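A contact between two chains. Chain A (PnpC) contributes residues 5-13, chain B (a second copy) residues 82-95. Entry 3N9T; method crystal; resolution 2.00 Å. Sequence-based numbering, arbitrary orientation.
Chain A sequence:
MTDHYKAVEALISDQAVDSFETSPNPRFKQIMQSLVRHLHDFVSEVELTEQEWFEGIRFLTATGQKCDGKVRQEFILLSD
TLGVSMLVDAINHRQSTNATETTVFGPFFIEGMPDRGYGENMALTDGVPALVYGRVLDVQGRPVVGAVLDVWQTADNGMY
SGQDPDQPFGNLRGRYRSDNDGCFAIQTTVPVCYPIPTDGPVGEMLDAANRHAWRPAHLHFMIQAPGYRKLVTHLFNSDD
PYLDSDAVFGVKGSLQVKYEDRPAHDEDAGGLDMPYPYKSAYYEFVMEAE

Chain A, residues 5-13: YKAVEALIS
Chain B (82-95) LGVSMLVDAINHRQ

At the apolar centre of this contact between two copies of PnpC, Ile12(A) (chi1 m, chi2 t) points toward chain B. Ile12(A) CD1 lies 3.7 Å from Ala90(B) CB and 3.6 Å from Met86(B) O, while Ile12(A) CG2 lies 4.1 Å from Met86(B) CB and 4.3 Å from Leu87(B) CB. The two helices that carry these residues, 7-13 of chain A and 84-91 of chain B, pack nearly antiparallel (175°) with axes 9.4 Å apart at closest approach; CA atoms pair Ser13(A) with Gly83(B) at 6.7 Å, Glu9(A) with Leu87(B) at 6.1 Å and Tyr5(A) with Arg94(B) at 6.3 Å. The small side chain of Ala90(B) also meets Glu9(A), whose CG is 3.7 Å from Ala90(B) CB. Leu87(B) (t, p) leaves its backbone sideways, but its end comes nearer, bringing CD1 to 4.0 Å from Glu9(A) CB and 4.1 Å from Ser13(A) OG. Gly83(B), at the N-cap position with phi/psi 81/6, places its O 3.7 Å from Ile12(A) CG2; the positive phi favours glycine.

Toward the other end, Glu9(A) (m, t, chi3 19°) carries its carboxylate past Ala90(B) to Arg94(B), which lies beyond the helix at phi/psi -79/141 with an extended side chain (m, t, t, chi4 164°). The salt bridge is bidentate: Arg94(B) NH2 donates to Glu9(A) OE1 at 2.8 Å, almost linearly (176°), and Arg94(B) NE donates to Glu9(A) OE2 at 2.8 Å (157°). A water donates to Glu9(A) OE2 at 2.6 Å and, weakly, to Ala90(B) O at 3.1 Å, linking carboxylate and opposing backbone. At the exposed edge Tyr5(A) (chi1 t, chi2 44°) lays its ring against Arg94(B): Arg94(B) CD sits 3.9 Å from the centroid of the Tyr5(A) ring, over its face, in a CH-pi contact, and Tyr5(A) CE1 lies over one guanidinium face, 3.3 Å from Arg94(B) NE.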

# COMPACT_ATOMS: atom_id res chain seq x y z
N TYR A 5 19.60 -15.15 -3.32
CA TYR A 5 19.84 -15.96 -2.10
C TYR A 5 21.28 -16.12 -1.78
O TYR A 5 21.97 -16.98 -2.40
CB TYR A 5 19.32 -17.40 -2.17
CG TYR A 5 19.31 -17.87 -0.76
CD1 TYR A 5 18.80 -17.01 0.23
CD2 TYR A 5 19.82 -19.10 -0.38
CE1 TYR A 5 18.79 -17.35 1.56
CE2 TYR A 5 19.81 -19.48 0.99
CZ TYR A 5 19.30 -18.59 1.95
OH TYR A 5 19.24 -18.88 3.30
N LYS A 6 21.78 -15.31 -0.85
CA LYS A 6 21.17 -14.08 -0.39
C LYS A 6 21.59 -12.98 -1.42
O LYS A 6 21.03 -11.89 -1.45
CB LYS A 6 21.68 -13.79 1.04
CG LYS A 6 22.02 -15.08 1.87
CD LYS A 6 23.29 -15.85 1.32
CE LYS A 6 23.26 -17.40 1.47
NZ LYS A 6 23.91 -18.16 0.31
N ALA A 7 22.54 -13.31 -2.30
CA ALA A 7 22.98 -12.42 -3.37
C ALA A 7 21.88 -12.19 -4.39
O ALA A 7 21.76 -11.08 -4.95
CB ALA A 7 24.19 -12.99 -4.07
N VAL A 8 21.11 -13.25 -4.67
CA VAL A 8 20.12 -13.17 -5.70
C VAL A 8 19.09 -12.16 -5.19
O VAL A 8 18.73 -11.22 -5.91
CB VAL A 8 19.49 -14.57 -6.00
CG1 VAL A 8 18.24 -14.44 -6.95
CG2 VAL A 8 20.57 -15.54 -6.60
N GLU A 9 18.62 -12.35 -3.95
CA GLU A 9 17.54 -11.49 -3.39
C GLU A 9 18.01 -10.06 -3.23
O GLU A 9 17.29 -9.11 -3.58
CB GLU A 9 17.03 -12.09 -2.08
CG GLU A 9 16.33 -13.43 -2.34
CD GLU A 9 16.20 -14.32 -1.13
OE1 GLU A 9 16.33 -13.81 0.04
OE2 GLU A 9 15.90 -15.53 -1.31
N ALA A 10 19.26 -9.89 -2.79
CA ALA A 10 19.82 -8.55 -2.65
C ALA A 10 19.92 -7.89 -4.01
O ALA A 10 19.80 -6.68 -4.11
CB ALA A 10 21.22 -8.56 -1.97
N LEU A 11 20.14 -8.67 -5.07
CA LEU A 11 20.36 -8.04 -6.38
C LEU A 11 19.02 -7.53 -6.91
O LEU A 11 18.93 -6.50 -7.54
CB LEU A 11 20.98 -9.04 -7.37
CG LEU A 11 21.19 -8.52 -8.82
CD1 LEU A 11 22.15 -7.29 -8.87
CD2 LEU A 11 21.72 -9.61 -9.80
N ILE A 12 17.96 -8.25 -6.61
CA ILE A 12 16.63 -7.81 -7.07
C ILE A 12 16.27 -6.47 -6.36
O ILE A 12 15.77 -5.51 -6.96
CB ILE A 12 15.57 -8.92 -6.70
CG1 ILE A 12 15.82 -10.22 -7.51
CG2 ILE A 12 14.06 -8.34 -6.88
CD1 ILE A 12 15.01 -11.51 -6.91
N SER A 13 16.50 -6.41 -5.05
CA SER A 13 16.19 -5.15 -4.32
C SER A 13 17.05 -3.96 -4.74
O SER A 13 16.54 -2.83 -4.85
CB SER A 13 16.29 -5.37 -2.80
OG SER A 13 15.44 -6.47 -2.51
N LEU B 82 7.73 -2.50 -8.68
CA LEU B 82 8.53 -2.10 -7.52
C LEU B 82 9.40 -3.25 -7.06
O LEU B 82 10.11 -3.14 -6.03
CB LEU B 82 7.63 -1.67 -6.35
CG LEU B 82 6.76 -0.44 -6.56
CD1 LEU B 82 5.96 -0.14 -5.32
CD2 LEU B 82 7.73 0.73 -6.86
N GLY B 83 9.37 -4.35 -7.82
CA GLY B 83 10.30 -5.50 -7.58
C GLY B 83 9.88 -6.46 -6.46
O GLY B 83 10.60 -7.42 -6.11
N VAL B 84 8.69 -6.22 -5.93
CA VAL B 84 8.20 -7.03 -4.85
C VAL B 84 7.83 -8.45 -5.35
O VAL B 84 8.15 -9.42 -4.69
CB VAL B 84 7.00 -6.37 -4.15
CG1 VAL B 84 6.43 -7.33 -3.11
CG2 VAL B 84 7.48 -5.11 -3.41
N SER B 85 7.28 -8.57 -6.54
CA SER B 85 6.84 -9.89 -6.99
C SER B 85 8.06 -10.79 -7.19
O SER B 85 8.03 -11.95 -6.83
CB SER B 85 6.06 -9.75 -8.29
OG SER B 85 5.08 -8.75 -8.09
N MET B 86 9.11 -10.26 -7.82
CA MET B 86 10.34 -11.07 -8.04
C MET B 86 11.07 -11.41 -6.73
O MET B 86 11.61 -12.54 -6.57
CB MET B 86 11.27 -10.38 -9.05
CG MET B 86 10.72 -10.61 -10.58
SD MET B 86 10.86 -12.36 -11.15
CE MET B 86 12.64 -12.59 -10.77
N LEU B 87 11.05 -10.45 -5.78
CA LEU B 87 11.62 -10.71 -4.44
C LEU B 87 10.88 -11.86 -3.78
O LEU B 87 11.52 -12.81 -3.26
CB LEU B 87 11.61 -9.46 -3.55
CG LEU B 87 12.12 -9.71 -2.12
CD1 LEU B 87 13.56 -10.11 -2.18
CD2 LEU B 87 12.04 -8.47 -1.30
N VAL B 88 9.54 -11.82 -3.82
CA VAL B 88 8.72 -12.87 -3.19
C VAL B 88 9.01 -14.25 -3.86
O VAL B 88 9.16 -15.30 -3.18
CB VAL B 88 7.19 -12.47 -3.22
CG1 VAL B 88 6.25 -13.66 -2.94
CG2 VAL B 88 6.93 -11.31 -2.18
N ASP B 89 9.10 -14.23 -5.19
CA ASP B 89 9.33 -15.49 -5.90
C ASP B 89 10.71 -16.06 -5.46
O ASP B 89 10.84 -17.26 -5.21
CB ASP B 89 9.41 -15.22 -7.42
CG ASP B 89 9.86 -16.49 -8.17
OD1 ASP B 89 9.07 -17.45 -8.15
OD2 ASP B 89 10.99 -16.54 -8.69
N ALA B 90 11.72 -15.21 -5.33
CA ALA B 90 13.07 -15.74 -4.95
C ALA B 90 13.06 -16.32 -3.56
O ALA B 90 13.59 -17.43 -3.32
CB ALA B 90 14.17 -14.57 -5.06
N ILE B 91 12.41 -15.60 -2.64
CA ILE B 91 12.37 -16.02 -1.22
C ILE B 91 11.74 -17.38 -1.06
O ILE B 91 12.17 -18.16 -0.22
CB ILE B 91 11.62 -15.02 -0.34
CG1 ILE B 91 12.42 -13.72 -0.29
CG2 ILE B 91 11.25 -15.60 1.06
CD1 ILE B 91 11.62 -12.62 0.48
N ASN B 92 10.73 -17.65 -1.85
CA ASN B 92 10.05 -18.89 -1.81
C ASN B 92 10.61 -19.99 -2.74
O ASN B 92 10.00 -21.07 -2.87
CB ASN B 92 8.58 -18.61 -2.06
CG ASN B 92 7.98 -17.79 -0.89
OD1 ASN B 92 7.83 -18.30 0.21
ND2 ASN B 92 7.76 -16.49 -1.10
N HIS B 93 11.72 -19.73 -3.41
CA HIS B 93 12.31 -20.75 -4.31
C HIS B 93 13.81 -20.72 -4.16
O HIS B 93 14.57 -20.51 -5.13
CB HIS B 93 11.89 -20.50 -5.76
CG HIS B 93 10.41 -20.55 -5.99
ND1 HIS B 93 9.72 -21.72 -6.26
CD2 HIS B 93 9.48 -19.56 -6.04
CE1 HIS B 93 8.44 -21.46 -6.44
NE2 HIS B 93 8.26 -20.15 -6.30
N ARG B 94 14.26 -20.83 -2.92
CA ARG B 94 15.69 -20.67 -2.68
C ARG B 94 16.36 -21.99 -3.07
O ARG B 94 15.74 -23.03 -2.85
CB ARG B 94 15.97 -20.30 -1.23
CG ARG B 94 15.51 -18.89 -0.92
CD ARG B 94 15.44 -18.66 0.63
NE ARG B 94 15.60 -17.23 0.90
CZ ARG B 94 15.28 -16.66 2.05
NH1 ARG B 94 14.83 -17.40 3.05
NH2 ARG B 94 15.43 -15.36 2.20
N GLN B 95 17.54 -21.91 -3.70
CA GLN B 95 18.23 -23.10 -4.28
C GLN B 95 19.75 -23.01 -4.04
O GLN B 95 20.33 -21.92 -4.15
CB GLN B 95 17.99 -23.19 -5.79
CG GLN B 95 16.51 -23.33 -6.25
CD GLN B 95 16.29 -23.01 -7.74
OE1 GLN B 95 17.01 -22.20 -8.35
NE2 GLN B 95 15.29 -23.63 -8.32
O HOH W 1 16.63 -16.73 -3.51